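Local coordinates for structural protein ORF273 (Acidianus two-tailed virus, PDB 4ART) that is a structural component of the virion, stable to heat and acid, whose precise role in the particle remains to be established, at residues 167-179 / 193-205. Residues are numbered along the deposited sequence; the frame is centred on the assembly and turned at random.
Sequences RALRIPQIVEQKL and DIERIVAEEQPIL
Where I171 faces V198 and V175 faces I194, each pair of CA atoms 6.8 Å apart, helices 171-179 and 193-201 pack as an antiparallel pair, their axes 10.2 Å apart and inclined at 142°. Helices 171-179 and 188-201, joined by a connection that contains the short strand 185-186, form a helical hairpin at the periphery of a fold built round a mixed sheet. I194 is a knob in a hole lined by I174, V175, K178 and L179. Its branching lets one residue reach in two directions: CG2 meets the CG2 methyls of I174 and V175, while I194 CD1 reaches L179 CD1 at 3.6 Å. I174 likewise uses its two branches on two residues, CG2 on I197 CG2 and CD1 on V198 CG2 (3.7 Å). V198, probably suited by its small size, also sets CG1 against CG1 of I171, whose side chain crosses it at about a right angle and in turn touches L117 and Y120 of helix 113-123. K178 bends at chi2; its CB and CG extend the apolar layer against I194 CG1, and CE meets D193 CB, the two side chains crossing at about a right angle.

Helix 162-168 ends in a Schellman motif, with R170 at positive phi, and R170 also occupies the N-cap position of helix 171-179. Here Q202 joins the backbones. Q202 NE2 donates both hydrogens, to L169 O (2.8 Å, nearly straight at 171°) and to V198 O, holding the amide flat between a helix end and a helical turn. A primary amide suits the place because its OE1 remains to accept a bond. Nearby, I204, an apolar side chain beside Y210, brings CD1 against R170 CG and within 3.3 Å of A168 O. R170 bends at chi3, and its NH1 donates a 3.0 Å hydrogen bond to Q202 OE1, which lies in the guanidinium plane while the amide plane is turned 61° from it.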
ATOM      1  N   ARG A 167     -19.948  -6.773   7.887  1.00 29.79           N
ATOM      2  CA  ARG A 167     -21.077  -7.512   7.348  1.00 29.73           C
ATOM      3  C   ARG A 167     -21.004  -7.608   5.832  1.00 33.68           C
ATOM      4  O   ARG A 167     -21.223  -8.682   5.307  1.00 33.08           O
ATOM      5  CB  ARG A 167     -22.416  -6.876   7.773  1.00 27.72           C
ATOM      6  CG  ARG A 167     -22.848  -7.269   9.167  1.00 39.40           C
ATOM      7  CD  ARG A 167     -24.304  -6.917   9.438  1.00 45.88           C
ATOM      8  NE  ARG A 167     -24.539  -5.472   9.469  1.00 52.77           N
ATOM      9  CZ  ARG A 167     -24.391  -4.717  10.553  1.00 71.22           C
ATOM     10  NH1 ARG A 167     -23.988  -5.259  11.700  1.00 60.02           N
ATOM     11  NH2 ARG A 167     -24.642  -3.415  10.500  1.00 47.24           N
ATOM     12  N   ALA A 168     -20.703  -6.498   5.133  1.00 30.84           N
ATOM     13  CA  ALA A 168     -20.585  -6.468   3.662  1.00 29.94           C
ATOM     14  C   ALA A 168     -19.416  -7.324   3.181  1.00 33.98           C
ATOM     15  O   ALA A 168     -19.449  -7.822   2.064  1.00 35.71           O
ATOM     16  CB  ALA A 168     -20.419  -5.034   3.174  1.00 29.21           C
ATOM     17  N   LEU A 169     -18.383  -7.472   4.021  1.00 30.08           N
ATOM     18  CA  LEU A 169     -17.199  -8.270   3.733  1.00 28.00           C
ATOM     19  C   LEU A 169     -17.432  -9.728   4.099  1.00 34.85           C
ATOM     20  O   LEU A 169     -16.550 -10.564   3.877  1.00 36.89           O
ATOM     21  CB  LEU A 169     -15.963  -7.705   4.486  1.00 27.24           C
ATOM     22  CG  LEU A 169     -15.322  -6.468   3.869  1.00 30.42           C
ATOM     23  CD1 LEU A 169     -14.352  -5.801   4.856  1.00 27.00           C
ATOM     24  CD2 LEU A 169     -14.638  -6.820   2.520  1.00 29.92           C
ATOM     25  N   ARG A 170     -18.611 -10.035   4.679  1.00 33.94           N
ATOM     26  CA  ARG A 170     -19.080 -11.358   5.132  1.00 35.06           C
ATOM     27  C   ARG A 170     -18.226 -11.881   6.281  1.00 35.58           C
ATOM     28  O   ARG A 170     -18.254 -13.082   6.588  1.00 34.73           O
ATOM     29  CB  ARG A 170     -19.194 -12.395   3.989  1.00 36.00           C
ATOM     30  CG  ARG A 170     -20.189 -12.039   2.870  1.00 49.42           C
ATOM     31  CD  ARG A 170     -20.294 -13.141   1.825  1.00 59.81           C
ATOM     32  NE  ARG A 170     -20.847 -14.389   2.371  1.00 74.86           N
ATOM     33  CZ  ARG A 170     -20.135 -15.479   2.661  1.00 96.77           C
ATOM     34  NH1 ARG A 170     -18.820 -15.500   2.454  1.00 82.33           N
ATOM     35  NH2 ARG A 170     -20.731 -16.554   3.159  1.00 87.61           N
ATOM     36  N   ILE A 171     -17.509 -10.966   6.950  1.00 30.62           N
ATOM     37  CA  ILE A 171     -16.668 -11.306   8.089  1.00 30.38           C
ATOM     38  C   ILE A 171     -17.435 -12.082   9.177  1.00 35.80           C
ATOM     39  O   ILE A 171     -16.902 -13.104   9.606  1.00 34.82           O
ATOM     40  CB  ILE A 171     -15.814 -10.113   8.594  1.00 31.47           C
ATOM     41  CG1 ILE A 171     -14.671  -9.814   7.608  1.00 29.50           C
ATOM     42  CG2 ILE A 171     -15.257 -10.377   9.990  1.00 31.51           C
ATOM     43  CD1 ILE A 171     -13.989  -8.464   7.754  1.00 23.97           C
ATOM     44  N   PRO A 172     -18.664 -11.691   9.626  1.00 32.78           N
ATOM     45  CA  PRO A 172     -19.339 -12.462  10.690  1.00 33.94           C
ATOM     46  C   PRO A 172     -19.591 -13.927  10.362  1.00 40.38           C
ATOM     47  O   PRO A 172     -19.363 -14.778  11.229  1.00 41.04           O
ATOM     48  CB  PRO A 172     -20.648 -11.693  10.902  1.00 35.43           C
ATOM     49  CG  PRO A 172     -20.319 -10.304  10.477  1.00 38.38           C
ATOM     50  CD  PRO A 172     -19.467 -10.510   9.271  1.00 33.14           C
ATOM     51  N   GLN A 173     -20.044 -14.217   9.111  1.00 37.98           N
ATOM     52  CA  GLN A 173     -20.313 -15.577   8.607  1.00 38.62           C
ATOM     53  C   GLN A 173     -19.037 -16.413   8.554  1.00 41.37           C
ATOM     54  O   GLN A 173     -19.076 -17.584   8.918  1.00 42.56           O
ATOM     55  CB  GLN A 173     -20.938 -15.544   7.199  1.00 39.01           C
ATOM     56  CG  GLN A 173     -22.247 -14.803   7.117  1.00 41.45           C
ATOM     57  CD  GLN A 173     -22.098 -13.381   6.642  1.00 51.51           C
ATOM     58  OE1 GLN A 173     -21.338 -12.574   7.201  1.00 41.75           O
ATOM     59  NE2 GLN A 173     -22.952 -13.001   5.686  1.00 47.93           N
ATOM     60  N   ILE A 174     -17.919 -15.824   8.072  1.00 36.96           N
ATOM     61  CA  ILE A 174     -16.613 -16.521   7.967  1.00 37.52           C
ATOM     62  C   ILE A 174     -16.022 -16.829   9.355  1.00 39.72           C
ATOM     63  O   ILE A 174     -15.494 -17.927   9.548  1.00 39.13           O
ATOM     64  CB  ILE A 174     -15.619 -15.809   6.989  1.00 39.38           C
ATOM     65  CG1 ILE A 174     -16.254 -15.652   5.571  1.00 38.71           C
ATOM     66  CG2 ILE A 174     -14.278 -16.546   6.921  1.00 40.85           C
ATOM     67  CD1 ILE A 174     -15.555 -14.624   4.572  1.00 32.65           C
ATOM     68  N   VAL A 175     -16.150 -15.870  10.323  1.00 36.13           N
ATOM     69  CA  VAL A 175     -15.701 -15.993  11.721  1.00 35.50           C
ATOM     70  C   VAL A 175     -16.538 -17.082  12.378  1.00 43.58           C
ATOM     71  O   VAL A 175     -15.980 -17.913  13.066  1.00 43.59           O
ATOM     72  CB  VAL A 175     -15.749 -14.631  12.494  1.00 36.67           C
ATOM     73  CG1 VAL A 175     -15.606 -14.819  13.993  1.00 37.21           C
ATOM     74  CG2 VAL A 175     -14.673 -13.678  11.992  1.00 33.82           C
ATOM     75  N   GLU A 176     -17.871 -17.112  12.128  1.00 43.81           N
ATOM     76  CA  GLU A 176     -18.774 -18.121  12.699  1.00 45.55           C
ATOM     77  C   GLU A 176     -18.450 -19.520  12.187  1.00 51.42           C
ATOM     78  O   GLU A 176     -18.322 -20.442  12.991  1.00 52.91           O
ATOM     79  CB  GLU A 176     -20.243 -17.770  12.451  1.00 47.15           C
ATOM     80  CG  GLU A 176     -21.182 -18.384  13.475  1.00 63.49           C
ATOM     81  CD  GLU A 176     -22.578 -17.789  13.515  1.00 92.39           C
ATOM     82  OE1 GLU A 176     -22.716 -16.565  13.281  1.00 92.92           O
ATOM     83  OE2 GLU A 176     -23.525 -18.534  13.858  1.00 85.72           O
ATOM     84  N   GLN A 177     -18.254 -19.662  10.867  1.00 47.51           N
ATOM     85  CA  GLN A 177     -17.909 -20.931  10.240  1.00 49.00           C
ATOM     86  C   GLN A 177     -16.569 -21.480  10.758  1.00 51.96           C
ATOM     87  O   GLN A 177     -16.453 -22.669  11.038  1.00 52.89           O
ATOM     88  CB  GLN A 177     -17.866 -20.757   8.710  1.00 50.56           C
ATOM     89  CG  GLN A 177     -17.835 -22.073   7.927  1.00 77.05           C
ATOM     90  CD  GLN A 177     -19.158 -22.824   7.980  1.00101.97           C
ATOM     91  OE1 GLN A 177     -20.236 -22.252   8.228  1.00 99.70           O
ATOM     92  NE2 GLN A 177     -19.099 -24.128   7.756  1.00 93.10           N
ATOM     93  N   LYS A 178     -15.572 -20.605  10.927  1.00 47.35           N
ATOM     94  CA  LYS A 178     -14.232 -20.995  11.371  1.00 46.78           C
ATOM     95  C   LYS A 178     -14.025 -21.087  12.894  1.00 52.87           C
ATOM     96  O   LYS A 178     -13.333 -21.992  13.348  1.00 54.13           O
ATOM     97  CB  LYS A 178     -13.165 -20.097  10.716  1.00 47.21           C
ATOM     98  CG  LYS A 178     -11.777 -20.749  10.592  1.00 71.25           C
ATOM     99  CD  LYS A 178     -11.624 -21.597   9.320  1.00 80.12           C
ATOM    100  CE  LYS A 178     -10.195 -22.042   9.117  1.00 87.41           C
ATOM    101  NZ  LYS A 178      -9.928 -22.362   7.689  1.00 92.39           N
ATOM    102  N   LEU A 179     -14.602 -20.165  13.676  1.00 50.01           N
ATOM    103  CA  LEU A 179     -14.372 -20.119  15.130  1.00 50.34           C
ATOM    104  C   LEU A 179     -15.536 -20.494  16.011  1.00 52.67           C
ATOM    105  O   LEU A 179     -15.329 -20.808  17.174  1.00 52.26           O
ATOM    106  CB  LEU A 179     -13.890 -18.710  15.556  1.00 49.56           C
ATOM    107  CG  LEU A 179     -12.736 -18.075  14.795  1.00 52.85           C
ATOM    108  CD1 LEU A 179     -12.529 -16.637  15.260  1.00 51.88           C
ATOM    109  CD2 LEU A 179     -11.461 -18.858  14.978  1.00 56.37           C
ATOM    110  N   ASP A 193      -5.811 -17.422   8.720  1.00 32.55           N
ATOM    111  CA  ASP A 193      -6.712 -18.324   7.987  1.00 33.16           C
ATOM    112  C   ASP A 193      -7.988 -17.609   7.624  1.00 36.52           C
ATOM    113  O   ASP A 193      -8.430 -17.725   6.479  1.00 37.17           O
ATOM    114  CB  ASP A 193      -7.045 -19.607   8.793  1.00 36.01           C
ATOM    115  CG  ASP A 193      -5.884 -20.559   8.979  1.00 46.87           C
ATOM    116  OD1 ASP A 193      -4.994 -20.586   8.098  1.00 47.31           O
ATOM    117  OD2 ASP A 193      -5.880 -21.301   9.993  1.00 54.84           O
ATOM    118  N   ILE A 194      -8.562 -16.831   8.574  1.00 33.40           N
ATOM    119  CA  ILE A 194      -9.777 -16.057   8.321  1.00 33.13           C
ATOM    120  C   ILE A 194      -9.491 -14.950   7.305  1.00 34.62           C
ATOM    121  O   ILE A 194     -10.226 -14.811   6.329  1.00 33.80           O
ATOM    122  CB  ILE A 194     -10.453 -15.523   9.621  1.00 36.98           C
ATOM    123  CG1 ILE A 194     -10.879 -16.692  10.525  1.00 38.82           C
ATOM    124  CG2 ILE A 194     -11.669 -14.586   9.311  1.00 34.04           C
ATOM    125  CD1 ILE A 194     -11.051 -16.268  11.950  1.00 47.74           C
ATOM    126  N   GLU A 195      -8.409 -14.196   7.526  1.00 30.94           N
ATOM    127  CA  GLU A 195      -7.989 -13.111   6.649  1.00 29.98           C
ATOM    128  C   GLU A 195      -7.859 -13.565   5.172  1.00 32.66           C
ATOM    129  O   GLU A 195      -8.345 -12.881   4.261  1.00 31.11           O
ATOM    130  CB  GLU A 195      -6.678 -12.495   7.192  1.00 31.59           C
ATOM    131  CG  GLU A 195      -6.209 -11.367   6.313  1.00 41.77           C
ATOM    132  CD  GLU A 195      -5.631 -10.152   6.982  1.00 45.29           C
ATOM    133  OE1 GLU A 195      -4.609 -10.276   7.682  1.00 42.43           O
ATOM    134  OE2 GLU A 195      -6.000  -9.058   6.515  1.00 39.12           O
ATOM    135  N   ARG A 196      -7.224 -14.724   4.947  1.00 30.26           N
ATOM    136  CA  ARG A 196      -7.025 -15.312   3.620  1.00 30.11           C
ATOM    137  C   ARG A 196      -8.367 -15.561   2.890  1.00 31.51           C
ATOM    138  O   ARG A 196      -8.491 -15.239   1.702  1.00 28.94           O
ATOM    139  CB  ARG A 196      -6.201 -16.615   3.753  1.00 31.93           C
ATOM    140  CG  ARG A 196      -5.872 -17.297   2.428  1.00 50.85           C
ATOM    141  CD  ARG A 196      -5.461 -18.750   2.625  1.00 64.60           C
ATOM    142  NE  ARG A 196      -6.636 -19.632   2.609  1.00 86.01           N
ATOM    143  CZ  ARG A 196      -7.196 -20.192   3.682  1.00 94.97           C
ATOM    144  NH1 ARG A 196      -6.664 -20.017   4.885  1.00 77.42           N
ATOM    145  NH2 ARG A 196      -8.277 -20.953   3.554  1.00 72.78           N
ATOM    146  N   ILE A 197      -9.354 -16.169   3.582  1.00 28.93           N
ATOM    147  CA  ILE A 197     -10.700 -16.428   3.032  1.00 29.05           C
ATOM    148  C   ILE A 197     -11.416 -15.117   2.628  1.00 31.57           C
ATOM    149  O   ILE A 197     -11.977 -15.046   1.531  1.00 31.12           O
ATOM    150  CB  ILE A 197     -11.582 -17.247   4.021  1.00 32.84           C
ATOM    151  CG1 ILE A 197     -10.922 -18.628   4.341  1.00 34.59           C
ATOM    152  CG2 ILE A 197     -13.029 -17.427   3.461  1.00 33.40           C
ATOM    153  CD1 ILE A 197     -11.641 -19.479   5.480  1.00 44.97           C
ATOM    154  N   VAL A 198     -11.415 -14.122   3.531  1.00 28.42           N
ATOM    155  CA  VAL A 198     -12.091 -12.828   3.354  1.00 28.69           C
ATOM    156  C   VAL A 198     -11.510 -12.070   2.162  1.00 30.20           C
ATOM    157  O   VAL A 198     -12.279 -11.610   1.301  1.00 28.72           O
ATOM    158  CB  VAL A 198     -12.100 -11.947   4.667  1.00 31.92           C
ATOM    159  CG1 VAL A 198     -12.709 -10.559   4.454  1.00 30.75           C
ATOM    160  CG2 VAL A 198     -12.718 -12.677   5.850  1.00 32.41           C
ATOM    161  N   ALA A 199     -10.163 -11.991   2.081  1.00 25.17           N
ATOM    162  CA  ALA A 199      -9.482 -11.161   1.088  1.00 23.78           C
ATOM    163  C   ALA A 199      -9.110 -11.800  -0.227  1.00 27.75           C
ATOM    164  O   ALA A 199      -9.016 -11.098  -1.234  1.00 28.06           O
ATOM    165  CB  ALA A 199      -8.256 -10.549   1.714  1.00 24.50           C
ATOM    166  N   GLU A 200      -8.800 -13.097  -0.210  1.00 24.85           N
ATOM    167  CA  GLU A 200      -8.238 -13.824  -1.367  1.00 24.20           C
ATOM    168  C   GLU A 200      -9.042 -15.003  -1.894  1.00 29.00           C
ATOM    169  O   GLU A 200      -8.659 -15.574  -2.921  1.00 30.55           O
ATOM    170  CB  GLU A 200      -6.850 -14.362  -0.989  1.00 25.02           C
ATOM    171  CG  GLU A 200      -5.866 -13.328  -0.510  1.00 23.41           C
ATOM    172  CD  GLU A 200      -4.595 -13.977  -0.019  1.00 36.08           C
ATOM    173  OE1 GLU A 200      -3.749 -14.323  -0.868  1.00 31.13           O
ATOM    174  OE2 GLU A 200      -4.425 -14.123   1.208  1.00 27.83           O
ATOM    175  N   GLU A 201     -10.106 -15.416  -1.200  1.00 26.51           N
ATOM    176  CA  GLU A 201     -10.865 -16.590  -1.645  1.00 28.32           C
ATOM    177  C   GLU A 201     -12.289 -16.352  -2.087  1.00 34.52           C
ATOM    178  O   GLU A 201     -12.659 -16.746  -3.196  1.00 35.88           O
ATOM    179  CB  GLU A 201     -10.735 -17.781  -0.670  1.00 30.20           C
ATOM    180  CG  GLU A 201      -9.285 -18.221  -0.461  1.00 40.75           C
ATOM    181  CD  GLU A 201      -9.037 -19.391   0.474  1.00 68.28           C
ATOM    182  OE1 GLU A 201      -9.853 -19.620   1.396  1.00 65.06           O
ATOM    183  OE2 GLU A 201      -7.989 -20.054   0.309  1.00 73.30           O
ATOM    184  N   GLN A 202     -13.091 -15.715  -1.239  1.00 32.09           N
ATOM    185  CA  GLN A 202     -14.504 -15.497  -1.562  1.00 31.95           C
ATOM    186  C   GLN A 202     -14.727 -14.484  -2.693  1.00 37.60           C
ATOM    187  O   GLN A 202     -14.127 -13.404  -2.643  1.00 35.17           O
ATOM    188  CB  GLN A 202     -15.299 -15.065  -0.310  1.00 32.37           C
ATOM    189  CG  GLN A 202     -14.916 -13.657   0.180  1.00 32.88           C
ATOM    190  CD  GLN A 202     -15.768 -13.056   1.253  1.00 39.94           C
ATOM    191  OE1 GLN A 202     -16.905 -13.461   1.493  1.00 37.63           O
ATOM    192  NE2 GLN A 202     -15.257 -11.991   1.849  1.00 28.39           N
ATOM    193  N   PRO A 203     -15.618 -14.752  -3.682  1.00 36.34           N
ATOM    194  CA  PRO A 203     -15.952 -13.671  -4.621  1.00 36.56           C
ATOM    195  C   PRO A 203     -16.864 -12.704  -3.858  1.00 41.08           C
ATOM    196  O   PRO A 203     -17.948 -13.068  -3.392  1.00 44.59           O
ATOM    197  CB  PRO A 203     -16.660 -14.375  -5.782  1.00 39.53           C
ATOM    198  CG  PRO A 203     -17.155 -15.685  -5.227  1.00 44.23           C
ATOM    199  CD  PRO A 203     -16.463 -15.953  -3.891  1.00 39.53           C
ATOM    200  N   ILE A 204     -16.386 -11.500  -3.670  1.00 34.37           N
ATOM    201  CA  ILE A 204     -17.124 -10.514  -2.916  1.00 32.31           C
ATOM    202  C   ILE A 204     -17.760  -9.424  -3.791  1.00 36.86           C
ATOM    203  O   ILE A 204     -18.852  -8.985  -3.460  1.00 36.89           O
ATOM    204  CB  ILE A 204     -16.289  -9.989  -1.692  1.00 33.91           C
ATOM    205  CG1 ILE A 204     -17.156  -9.279  -0.641  1.00 33.18           C
ATOM    206  CG2 ILE A 204     -15.069  -9.114  -2.120  1.00 33.42           C
ATOM    207  CD1 ILE A 204     -17.949 -10.210   0.279  1.00 42.36           C
ATOM    208  N   LEU A 205     -17.111  -8.994  -4.898  1.00 32.77           N
ATOM    209  CA  LEU A 205     -17.634  -7.891  -5.731  1.00 32.23           C
ATOM    210  C   LEU A 205     -17.548  -8.222  -7.198  1.00 37.74           C
ATOM    211  O   LEU A 205     -16.443  -8.417  -7.701  1.00 37.09           O
ATOM    212  CB  LEU A 205     -16.854  -6.578  -5.430  1.00 31.04           C
ATOM    213  CG  LEU A 205     -17.141  -5.899  -4.078  1.00 34.55           C
ATOM    214  CD1 LEU A 205     -16.046  -4.923  -3.711  1.00 34.00           C
ATOM    215  CD2 LEU A 205     -18.546  -5.250  -4.040  1.00 33.42           C
TER